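Local coordinates for VP4 CORE protein (Bluetongue virus, PDB 2JHP) that caps viral messenger RNA as a multifunctional enzyme that carries more than one methyltransferase site and forms part of the inner capsid of the virus, at residues N123-M128 against Y481-V485; M128-H133 against S402-D408; I150-I156 against I392-N396. The contacts are given in a common frame with arbitrary orientation. Residues are numbered along the deposited sequence.

Interaction 1: N123-M128 against Y481-V485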
loop_
_atom_site.group_PDB
_atom_site.type_symbol
_atom_site.label_atom_id
_atom_site.label_comp_id
_atom_site.label_asym_id
_atom_site.label_seq_id
_atom_site.Cartn_x
_atom_site.Cartn_y
_atom_site.Cartn_z
ATOM N N ASN A 123 5.409 5.299 -3.119
ATOM C CA ASN A 123 5.769 6.463 -3.909
ATOM C C ASN A 123 7.027 6.221 -4.687
ATOM O O ASN A 123 7.073 6.536 -5.842
ATOM C CB ASN A 123 5.827 7.732 -3.060
ATOM C CG ASN A 123 4.444 8.140 -2.521
ATOM O OD1 ASN A 123 3.404 7.576 -2.896
ATOM N ND2 ASN A 123 4.437 9.122 -1.628
ATOM N N TYR A 124 8.016 5.589 -4.071
ATOM C CA TYR A 124 9.219 5.165 -4.791
ATOM C C TYR A 124 8.822 4.280 -5.980
ATOM O O TYR A 124 9.360 4.434 -7.096
ATOM C CB TYR A 124 10.197 4.432 -3.857
ATOM C CG TYR A 124 11.278 3.633 -4.574
ATOM C CD1 TYR A 124 12.444 4.252 -5.038
ATOM C CD2 TYR A 124 11.136 2.253 -4.786
ATOM C CE1 TYR A 124 13.439 3.523 -5.689
ATOM C CE2 TYR A 124 12.128 1.510 -5.444
ATOM C CZ TYR A 124 13.277 2.153 -5.895
ATOM O OH TYR A 124 14.260 1.429 -6.556
ATOM N N ALA A 125 7.868 3.378 -5.727
ATOM C CA ALA A 125 7.395 2.423 -6.729
ATOM C C ALA A 125 6.649 3.075 -7.896
ATOM O O ALA A 125 6.709 2.564 -9.016
ATOM C CB ALA A 125 6.541 1.324 -6.092
ATOM N N PHE A 126 5.959 4.187 -7.643
ATOM C CA PHE A 126 5.264 4.895 -8.721
ATOM C C PHE A 126 6.277 5.613 -9.604
ATOM O O PHE A 126 6.021 5.849 -10.791
ATOM C CB PHE A 126 4.229 5.886 -8.182
ATOM C CG PHE A 126 2.941 5.248 -7.754
ATOM C CD1 PHE A 126 2.522 5.306 -6.423
ATOM C CD2 PHE A 126 2.127 4.581 -8.681
ATOM C CE1 PHE A 126 1.312 4.710 -6.019
ATOM C CE2 PHE A 126 0.914 3.982 -8.283
ATOM C CZ PHE A 126 0.513 4.047 -6.946
ATOM N N LYS A 127 7.427 5.946 -9.020
ATOM C CA LYS A 127 8.512 6.596 -9.755
ATOM C C LYS A 127 9.268 5.595 -10.615
ATOM O O LYS A 127 9.775 5.950 -11.678
ATOM C CB LYS A 127 9.488 7.310 -8.808
ATOM C CG LYS A 127 8.880 8.468 -8.016
ATOM C CD LYS A 127 8.283 9.511 -8.952
ATOM C CE LYS A 127 7.528 10.595 -8.207
ATOM N NZ LYS A 127 6.630 11.353 -9.138
ATOM N N MET A 128 9.320 4.342 -10.168
ATOM C CA MET A 128 10.165 3.344 -10.811
ATOM C C MET A 128 9.433 2.211 -11.538
ATOM O O MET A 128 10.077 1.403 -12.202
ATOM C CB MET A 128 11.167 2.763 -9.809
ATOM C CG MET A 128 12.021 3.788 -9.080
ATOM S SD MET A 128 13.182 4.637 -10.154
ATOM C CE MET A 128 14.054 5.649 -8.971
ATOM N N TYR A 481 17.381 8.642 -2.419
ATOM C CA TYR A 481 16.344 9.450 -3.061
ATOM C C TYR A 481 15.687 10.436 -2.095
ATOM O O TYR A 481 14.532 10.256 -1.718
ATOM C CB TYR A 481 15.286 8.556 -3.702
ATOM C CG TYR A 481 15.816 7.600 -4.740
ATOM C CD1 TYR A 481 16.050 6.267 -4.426
ATOM C CD2 TYR A 481 16.075 8.028 -6.044
ATOM C CE1 TYR A 481 16.529 5.374 -5.375
ATOM C CE2 TYR A 481 16.563 7.143 -7.013
ATOM C CZ TYR A 481 16.787 5.812 -6.667
ATOM O OH TYR A 481 17.267 4.932 -7.615
ATOM N N PRO A 482 16.425 11.492 -1.705
ATOM C CA PRO A 482 16.024 12.507 -0.727
ATOM C C PRO A 482 14.681 13.225 -0.925
ATOM O O PRO A 482 14.137 13.736 0.049
ATOM C CB PRO A 482 17.172 13.511 -0.796
ATOM C CG PRO A 482 18.329 12.684 -1.174
ATOM C CD PRO A 482 17.788 11.756 -2.198
ATOM N N ASP A 483 14.144 13.294 -2.137
ATOM C CA ASP A 483 12.785 13.840 -2.270
ATOM C C ASP A 483 11.727 12.849 -2.700
ATOM O O ASP A 483 10.580 13.232 -2.941
ATOM C CB ASP A 483 12.733 15.080 -3.157
ATOM C CG ASP A 483 12.696 16.379 -2.356
ATOM O OD1 ASP A 483 12.700 17.456 -2.985
ATOM O OD2 ASP A 483 12.658 16.324 -1.105
ATOM N N ILE A 484 12.105 11.576 -2.795
ATOM C CA ILE A 484 11.120 10.508 -2.802
ATOM C C ILE A 484 10.755 10.203 -1.349
ATOM O O ILE A 484 9.572 10.147 -1.010
ATOM C CB ILE A 484 11.583 9.239 -3.560
ATOM C CG1 ILE A 484 11.897 9.576 -5.020
ATOM C CG2 ILE A 484 10.490 8.187 -3.530
ATOM C CD1 ILE A 484 12.322 8.395 -5.886
ATOM N N VAL A 485 11.764 10.029 -0.493
ATOM C CA VAL A 485 11.535 9.763 0.935
ATOM C C VAL A 485 12.306 10.771 1.774
ATOM O O VAL A 485 13.528 10.701 1.880
ATOM C CB VAL A 485 11.905 8.296 1.344
ATOM C CG1 VAL A 485 11.517 8.010 2.782
ATOM C CG2 VAL A 485 11.230 7.275 0.427
#

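Interaction 2: M128-H133 against S402-D408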
loop_
_atom_site.group_PDB
_atom_site.type_symbol
_atom_site.label_atom_id
_atom_site.label_comp_id
_atom_site.label_asym_id
_atom_site.label_seq_id
_atom_site.Cartn_x
_atom_site.Cartn_y
_atom_site.Cartn_z
ATOM N N MET A 128 9.320 4.342 -10.168
ATOM C CA MET A 128 10.165 3.344 -10.811
ATOM C C MET A 128 9.433 2.211 -11.538
ATOM O O MET A 128 10.077 1.403 -12.202
ATOM C CB MET A 128 11.167 2.763 -9.809
ATOM C CG MET A 128 12.021 3.788 -9.080
ATOM S SD MET A 128 13.182 4.637 -10.154
ATOM C CE MET A 128 14.054 5.649 -8.971
ATOM N N ALA A 129 8.108 2.135 -11.443
ATOM C CA ALA A 129 7.404 0.989 -12.041
ATOM C C ALA A 129 6.179 1.328 -12.888
ATOM O O ALA A 129 5.563 2.382 -12.725
ATOM C CB ALA A 129 7.054 -0.066 -10.968
ATOM N N ILE A 130 5.856 0.425 -13.810
ATOM C CA ILE A 130 4.616 0.491 -14.574
ATOM C C ILE A 130 3.582 -0.447 -13.939
ATOM O O ILE A 130 2.457 -0.036 -13.696
ATOM C CB ILE A 130 4.831 0.201 -16.110
ATOM C CG1 ILE A 130 5.298 1.459 -16.863
ATOM C CG2 ILE A 130 3.560 -0.296 -16.776
ATOM C CD1 ILE A 130 6.715 1.853 -16.582
ATOM N N GLU A 131 3.975 -1.688 -13.653
ATOM C CA GLU A 131 3.052 -2.709 -13.143
ATOM C C GLU A 131 2.974 -2.758 -11.606
ATOM O O GLU A 131 4.011 -2.707 -10.923
ATOM C CB GLU A 131 3.447 -4.094 -13.659
ATOM C CG GLU A 131 3.427 -4.266 -15.165
ATOM C CD GLU A 131 3.366 -5.725 -15.585
ATOM O OE1 GLU A 131 3.542 -6.607 -14.723
ATOM O OE2 GLU A 131 3.135 -5.997 -16.778
ATOM N N PHE A 132 1.748 -2.862 -11.078
ATOM C CA PHE A 132 1.509 -3.022 -9.637
ATOM C C PHE A 132 0.656 -4.244 -9.352
ATOM O O PHE A 132 -0.455 -4.368 -9.865
ATOM C CB PHE A 132 0.868 -1.785 -9.043
ATOM C CG PHE A 132 1.788 -0.634 -8.980
ATOM C CD1 PHE A 132 2.130 0.064 -10.141
ATOM C CD2 PHE A 132 2.347 -0.243 -7.765
ATOM C CE1 PHE A 132 3.005 1.140 -10.088
ATOM C CE2 PHE A 132 3.229 0.832 -7.699
ATOM C CZ PHE A 132 3.559 1.524 -8.863
ATOM N N HIS A 133 1.189 -5.156 -8.541
ATOM C CA HIS A 133 0.468 -6.376 -8.197
ATOM C C HIS A 133 -0.032 -6.392 -6.750
ATOM O O HIS A 133 0.453 -5.637 -5.906
ATOM C CB HIS A 133 1.306 -7.600 -8.552
ATOM C CG HIS A 133 1.608 -7.701 -10.017
ATOM N ND1 HIS A 133 0.825 -8.426 -10.892
ATOM C CD2 HIS A 133 2.582 -7.135 -10.768
ATOM C CE1 HIS A 133 1.313 -8.315 -12.114
ATOM N NE2 HIS A 133 2.380 -7.538 -12.067
ATOM N N SER A 402 5.763 -10.561 -16.785
ATOM C CA SER A 402 5.640 -9.177 -17.235
ATOM C C SER A 402 6.737 -8.721 -18.182
ATOM O O SER A 402 7.840 -9.257 -18.182
ATOM C CB SER A 402 5.561 -8.226 -16.041
ATOM O OG SER A 402 6.344 -8.669 -14.957
ATOM N N ASP A 403 6.409 -7.722 -18.992
ATOM C CA ASP A 403 7.353 -7.119 -19.926
ATOM C C ASP A 403 7.864 -5.786 -19.393
ATOM O O ASP A 403 8.911 -5.292 -19.824
ATOM C CB ASP A 403 6.676 -6.886 -21.280
ATOM C CG ASP A 403 6.525 -8.163 -22.092
ATOM O OD1 ASP A 403 7.398 -9.060 -21.974
ATOM O OD2 ASP A 403 5.542 -8.256 -22.868
ATOM N N GLU A 404 7.103 -5.217 -18.459
ATOM C CA GLU A 404 7.354 -3.888 -17.912
ATOM C C GLU A 404 7.895 -4.011 -16.489
ATOM O O GLU A 404 7.624 -5.016 -15.819
ATOM C CB GLU A 404 6.052 -3.081 -17.909
ATOM C CG GLU A 404 5.316 -3.048 -19.250
ATOM C CD GLU A 404 5.929 -2.075 -20.246
ATOM O OE1 GLU A 404 6.691 -1.180 -19.820
ATOM O OE2 GLU A 404 5.642 -2.198 -21.459
ATOM N N PRO A 405 8.684 -3.014 -16.029
ATOM C CA PRO A 405 9.098 -3.043 -14.619
ATOM C C PRO A 405 7.896 -3.052 -13.657
ATOM O O PRO A 405 6.939 -2.317 -13.865
ATOM C CB PRO A 405 9.960 -1.780 -14.454
ATOM C CG PRO A 405 9.743 -0.970 -15.662
ATOM C CD PRO A 405 9.259 -1.864 -16.753
ATOM N N ARG A 406 7.974 -3.890 -12.625
ATOM C CA ARG A 406 6.857 -4.198 -11.743
ATOM C C ARG A 406 7.151 -3.902 -10.274
ATOM O O ARG A 406 8.298 -3.869 -9.869
ATOM C CB ARG A 406 6.468 -5.666 -11.904
ATOM C CG ARG A 406 7.593 -6.638 -11.580
ATOM C CD ARG A 406 7.167 -8.107 -11.717
ATOM N NE ARG A 406 6.215 -8.529 -10.680
ATOM C CZ ARG A 406 5.433 -9.601 -10.778
ATOM N NH1 ARG A 406 5.457 -10.369 -11.869
ATOM N NH2 ARG A 406 4.619 -9.912 -9.784
ATOM N N ALA A 407 6.096 -3.695 -9.491
ATOM C CA ALA A 407 6.173 -3.539 -8.038
ATOM C C ALA A 407 5.269 -4.568 -7.364
ATOM O O ALA A 407 4.225 -4.942 -7.904
ATOM C CB ALA A 407 5.758 -2.130 -7.622
ATOM N N ASP A 408 5.662 -5.015 -6.174
ATOM C CA ASP A 408 4.978 -6.144 -5.524
ATOM C C ASP A 408 4.794 -5.937 -4.012
ATOM O O ASP A 408 5.343 -6.661 -3.177
ATOM C CB ASP A 408 5.714 -7.438 -5.862
ATOM C CG ASP A 408 5.595 -7.795 -7.339
ATOM O OD1 ASP A 408 4.608 -8.478 -7.700
ATOM O OD2 ASP A 408 6.486 -7.392 -8.131
#

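Interaction 3: I150-I156 against I392-N396. With SAH (S-adenosyl-L-homocysteine), chain B.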
loop_
_atom_site.group_PDB
_atom_site.type_symbol
_atom_site.label_atom_id
_atom_site.label_comp_id
_atom_site.label_asym_id
_atom_site.label_seq_id
_atom_site.Cartn_x
_atom_site.Cartn_y
_atom_site.Cartn_z
ATOM N N ILE A 150 -2.413 -1.491 -13.091
ATOM C CA ILE A 150 -2.725 -1.905 -11.726
ATOM C C ILE A 150 -3.443 -3.256 -11.694
ATOM O O ILE A 150 -4.579 -3.383 -12.166
ATOM C CB ILE A 150 -3.587 -0.838 -10.998
ATOM C CG1 ILE A 150 -2.947 0.564 -11.053
ATOM C CG2 ILE A 150 -3.917 -1.283 -9.581
ATOM C CD1 ILE A 150 -1.473 0.672 -10.608
ATOM N N TYR A 151 -2.761 -4.251 -11.128
ATOM C CA TYR A 151 -3.269 -5.611 -10.993
ATOM C C TYR A 151 -3.458 -6.012 -9.542
ATOM O O TYR A 151 -2.883 -5.424 -8.618
ATOM C CB TYR A 151 -2.303 -6.616 -11.606
ATOM C CG TYR A 151 -1.884 -6.329 -13.031
ATOM C CD1 TYR A 151 -0.615 -5.807 -13.318
ATOM C CD2 TYR A 151 -2.733 -6.602 -14.103
ATOM C CE1 TYR A 151 -0.214 -5.558 -14.632
ATOM C CE2 TYR A 151 -2.318 -6.345 -15.425
ATOM C CZ TYR A 151 -1.072 -5.827 -15.664
ATOM O OH TYR A 151 -0.707 -5.588 -16.952
ATOM N N GLY A 152 -4.254 -7.057 -9.363
ATOM C CA GLY A 152 -4.577 -7.586 -8.043
ATOM C C GLY A 152 -5.631 -8.671 -8.115
ATOM O O GLY A 152 -6.037 -9.102 -9.203
ATOM N N MET A 153 -6.059 -9.120 -6.942
ATOM C CA MET A 153 -7.197 -10.031 -6.814
ATOM C C MET A 153 -8.058 -9.549 -5.642
ATOM O O MET A 153 -8.077 -10.159 -4.576
ATOM C CB MET A 153 -6.722 -11.473 -6.627
ATOM C CG MET A 153 -5.714 -11.910 -7.662
ATOM S SD MET A 153 -5.498 -13.673 -7.734
ATOM C CE MET A 153 -6.758 -14.116 -8.933
ATOM N N PRO A 154 -8.736 -8.407 -5.829
ATOM C CA PRO A 154 -9.507 -7.820 -4.743
ATOM C C PRO A 154 -10.792 -8.586 -4.499
ATOM O O PRO A 154 -11.254 -9.298 -5.393
ATOM C CB PRO A 154 -9.797 -6.404 -5.248
ATOM C CG PRO A 154 -9.771 -6.519 -6.721
ATOM C CD PRO A 154 -8.796 -7.592 -7.060
ATOM N N GLU A 155 -11.346 -8.434 -3.291
ATOM C CA GLU A 155 -12.533 -9.162 -2.839
ATOM C C GLU A 155 -13.702 -8.730 -3.702
ATOM O O GLU A 155 -14.076 -7.570 -3.710
ATOM C CB GLU A 155 -12.812 -8.873 -1.356
ATOM C CG GLU A 155 -13.173 -10.120 -0.523
ATOM C CD GLU A 155 -13.900 -9.810 0.814
ATOM O OE1 GLU A 155 -13.607 -8.771 1.457
ATOM O OE2 GLU A 155 -14.764 -10.622 1.227
ATOM N N ILE A 156 -14.251 -9.673 -4.452
ATOM C CA ILE A 156 -15.317 -9.400 -5.417
ATOM C C ILE A 156 -16.631 -8.971 -4.742
ATOM O O ILE A 156 -17.084 -9.634 -3.814
ATOM C CB ILE A 156 -15.539 -10.622 -6.340
ATOM C CG1 ILE A 156 -14.320 -10.833 -7.252
ATOM C CG2 ILE A 156 -16.790 -10.452 -7.174
ATOM C CD1 ILE A 156 -14.458 -11.999 -8.210
ATOM N N ILE A 392 -9.399 -2.637 -11.626
ATOM C CA ILE A 392 -8.153 -3.400 -11.455
ATOM C C ILE A 392 -8.217 -4.642 -12.332
ATOM O O ILE A 392 -9.223 -5.360 -12.347
ATOM C CB ILE A 392 -7.942 -3.846 -9.981
ATOM C CG1 ILE A 392 -7.564 -2.661 -9.097
ATOM C CG2 ILE A 392 -6.891 -4.952 -9.872
ATOM C CD1 ILE A 392 -7.771 -2.900 -7.603
ATOM N N VAL A 393 -7.147 -4.898 -13.070
ATOM C CA VAL A 393 -7.061 -6.141 -13.815
ATOM C C VAL A 393 -6.788 -7.283 -12.846
ATOM O O VAL A 393 -5.816 -7.271 -12.095
ATOM C CB VAL A 393 -5.983 -6.103 -14.923
ATOM C CG1 VAL A 393 -6.120 -7.332 -15.822
ATOM C CG2 VAL A 393 -6.115 -4.827 -15.744
ATOM N N ARG A 394 -7.693 -8.256 -12.865
ATOM C CA ARG A 394 -7.605 -9.446 -12.007
ATOM C C ARG A 394 -6.512 -10.359 -12.573
ATOM O O ARG A 394 -6.647 -10.858 -13.683
ATOM C CB ARG A 394 -8.983 -10.139 -11.925
ATOM C CG ARG A 394 -9.067 -11.213 -10.861
ATOM C CD ARG A 394 -10.468 -11.516 -10.416
ATOM N NE ARG A 394 -10.441 -12.408 -9.258
ATOM C CZ ARG A 394 -10.424 -12.010 -7.986
ATOM N NH1 ARG A 394 -10.439 -10.714 -7.683
ATOM N NH2 ARG A 394 -10.395 -12.909 -7.013
ATOM N N LYS A 395 -5.425 -10.523 -11.812
ATOM C CA LYS A 395 -4.243 -11.307 -12.206
ATOM C C LYS A 395 -3.481 -11.742 -10.962
ATOM O O LYS A 395 -3.295 -10.948 -10.040
ATOM C CB LYS A 395 -3.298 -10.443 -13.052
ATOM C CG LYS A 395 -2.701 -11.118 -14.274
ATOM C CD LYS A 395 -3.571 -10.845 -15.492
ATOM C CE LYS A 395 -2.869 -11.189 -16.795
ATOM N NZ LYS A 395 -3.573 -10.571 -17.955
ATOM N N ASN A 396 -3.032 -12.994 -10.935
ATOM C CA ASN A 396 -2.213 -13.489 -9.832
ATOM C C ASN A 396 -0.741 -13.133 -10.039
ATOM O O ASN A 396 -0.077 -13.650 -10.947
ATOM C CB ASN A 396 -2.385 -15.005 -9.642
ATOM C CG ASN A 396 -1.722 -15.530 -8.354
ATOM O OD1 ASN A 396 -0.722 -14.978 -7.866
ATOM N ND2 ASN A 396 -2.281 -16.612 -7.805
HETATM N N SAH B . -0.404 -3.829 -2.651
HETATM C CA SAH B . -1.261 -2.866 -1.890
HETATM C CB SAH B . -2.336 -3.510 -1.010
HETATM C CG SAH B . -2.144 -4.918 -0.479
HETATM S SD SAH B . -3.694 -5.546 0.225
HETATM C C SAH B . -0.448 -1.854 -1.098
HETATM O O SAH B . 0.554 -1.332 -1.593
HETATM O OXT SAH B . -0.791 -1.508 0.033
HETATM C "C5'" SAH B . -3.306 -7.207 -0.395
HETATM C "C4'" SAH B . -4.099 -7.579 -1.636
HETATM O "O4'" SAH B . -3.348 -8.437 -2.472
HETATM C "C3'" SAH B . -5.401 -8.303 -1.303
HETATM O "O3'" SAH B . -6.395 -7.764 -2.159
HETATM C "C2'" SAH B . -5.138 -9.750 -1.691
HETATM O "O2'" SAH B . -6.279 -10.405 -2.177
HETATM C "C1'" SAH B . -4.110 -9.591 -2.810
HETATM N N9 SAH B . -3.270 -10.794 -3.004
HETATM C C8 SAH B . -2.787 -11.645 -2.037
HETATM N N7 SAH B . -2.066 -12.625 -2.641
HETATM C C5 SAH B . -2.080 -12.415 -3.978
HETATM C C6 SAH B . -1.507 -13.095 -5.056
HETATM N N6 SAH B . -0.775 -14.188 -4.849
HETATM N N1 SAH B . -1.688 -12.627 -6.345
HETATM C C2 SAH B . -2.439 -11.485 -6.565
HETATM N N3 SAH B . -3.008 -10.808 -5.501
HETATM C C4 SAH B . -2.835 -11.263 -4.224
#

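Interaction 1: N123-M128 against Y481-V485
The last turn and a half of helix 114-128 meets a tight bend of backbone that follows helix 470-480. Tyr481 is where the chain leaves helical geometry, and its carbonyl then receives two amides, Ile484 N to Tyr481 O at 3.0 Å and Val485 N to Tyr481 O at 3.0 Å, so that the bend is held together from within and Ile484 is presented to the helix. The nearest alpha carbons are Tyr124 CA and Ile484 CA, 6.0 Å apart, close enough for a side chain to rest directly on the helix backbone. Ile484 does this: its CG2 lies 3.5 Å from Tyr124 CA and 4.1 Å from Asn123 C, while its CD1 meets Lys127 CG at 4.0 Å. The lysine lends its aliphatic stem here, and its amino end leads away. Beyond the isoleucine, the two tyrosine rings approach obliquely, with planes at 53° and Tyr124 CE1 3.6 Å from Tyr481 CE1, the latter sitting at the edge of the Tyr124 ring. Met128 completes the patch by placing its CE 3.5 Å from Tyr481 CE2. The hydroxyls of both tyrosines are hydrogen-bonded to the same carboxylate oxygen of Glu505, and the Tyr124 side chain also packs on Leu477 and Ile433. No hydrogen bond spans the two segments. Association therefore rests on apolar fit near the surface, joining the helix to the chain beyond helix 470-480, and the shared Glu505 fixes the polar ends of the two rings relative to each other.

Interaction 2: M128-H133 against S402-D408
The shortest polar link here lies within segment 402-408, where Arg406 and Asp408 form a two-point salt bridge: Arg406 NH2 to Asp408 OD1 at 2.5 Å and Arg406 NE to Asp408 OD2 at 2.8 Å. The guanidinium so fixed lies flat on the His133 ring, centres 4.1 Å apart and planes at 22°, while His133 NE2 donates to Glu131 OE1 at 3.0 Å. Four backbone hydrogen bonds join the segments in parallel. Pro405 O accepts Ile130 N at 2.9 Å and Glu131 N at 3.0 Å; Ala407 N reaches Glu131 O at 2.7 Å, and His133 N reaches Ala407 O at 3.1 Å. Glu131 and Arg406 share one face of the sheet. On the opposite face Ala407 CB sits over the Phe132 ring as a CH-pi contact, 4.2 Å from its centroid, and Ala129 CB meets Ala407 CB at 4.1 Å. Ala125 of helix 114-128 packs on Phe132 and Ala407. Toward the surface, Ile130 CG2 rests against Glu404 CB at 3.9 Å. These are the first and fourth strands of a sheet ordered 3-2-1-4-5-7-6, the centre of a Rossmann-like methyltransferase fold. As is usual in that fold, the cofactor lies at the carboxyl ends of these strands, where His133 lines the pocket holding S-adenosyl-L-homocysteine.

Interaction 3: I150-I156 against I392-N396
A parallel strand pair at the edge of a Rossmann-like methyltransferase sheet opens here into a cofactor pocket. Its backbone bonds are Val393 N to Ile150 O at 3.1 Å, Gly152 N to Val393 O at 3.2 Å and Lys395 N to Gly152 O at 3.0 Å. Tyr151, with chi1 m, brings CD2 within 3.4 Å of Val393 CB on one face. Gly152, almost fully extended, has no side chain, and Ile392 CG2 comes within 3.4 Å of Gly152 N. Arg394 is the striking conformer: t at its first three chi angles, it stretches along the departing chain and turns at chi4 (91°) so that NH1 donates to Pro154 O at 2.8 Å. Its guanidinium is sandwiched between Ile156 CG1 and Met153 CA on opposite faces. Met153, with chi1 m, sets CG 3.5 Å from Lys395 O, and chi2 t carries SD to 3.9 Å from Asn396 CB. Both segments then hold S-adenosyl-L-homocysteine, whose O2' donates to Met153 O at 3.0 Å. Asn396, with chi1 t, directs its CB-to-CG arm to the adenine, where Asn396 OD1 accepts SAH N6 at 3.1 Å.

In the fold
Interaction 2 is the middle of the series, its centre about 14 Å from the centre of each of the others, whose own centres are about 24 Å apart. It shares Met128 with interaction 1, and the two meet where Phe126 CD2 approaches Phe132 CZ at 3.4 Å. Interactions 2 and 3 belong to one sheet: Phe132 O and Tyr151 N, 2.6 Å apart, are a probable hydrogen bond, and His133 CE1 packs on Tyr151 CD1 at 3.4 Å. Interaction 3 is in direct contact with S-adenosyl-L-homocysteine, interaction 2 touches it through His133, and in interaction 1 the Asn123 side chain stays about 9 Å from it. Between 150-156 and 392-396 the chain builds a second methyltransferase-like sheet, an inserted domain.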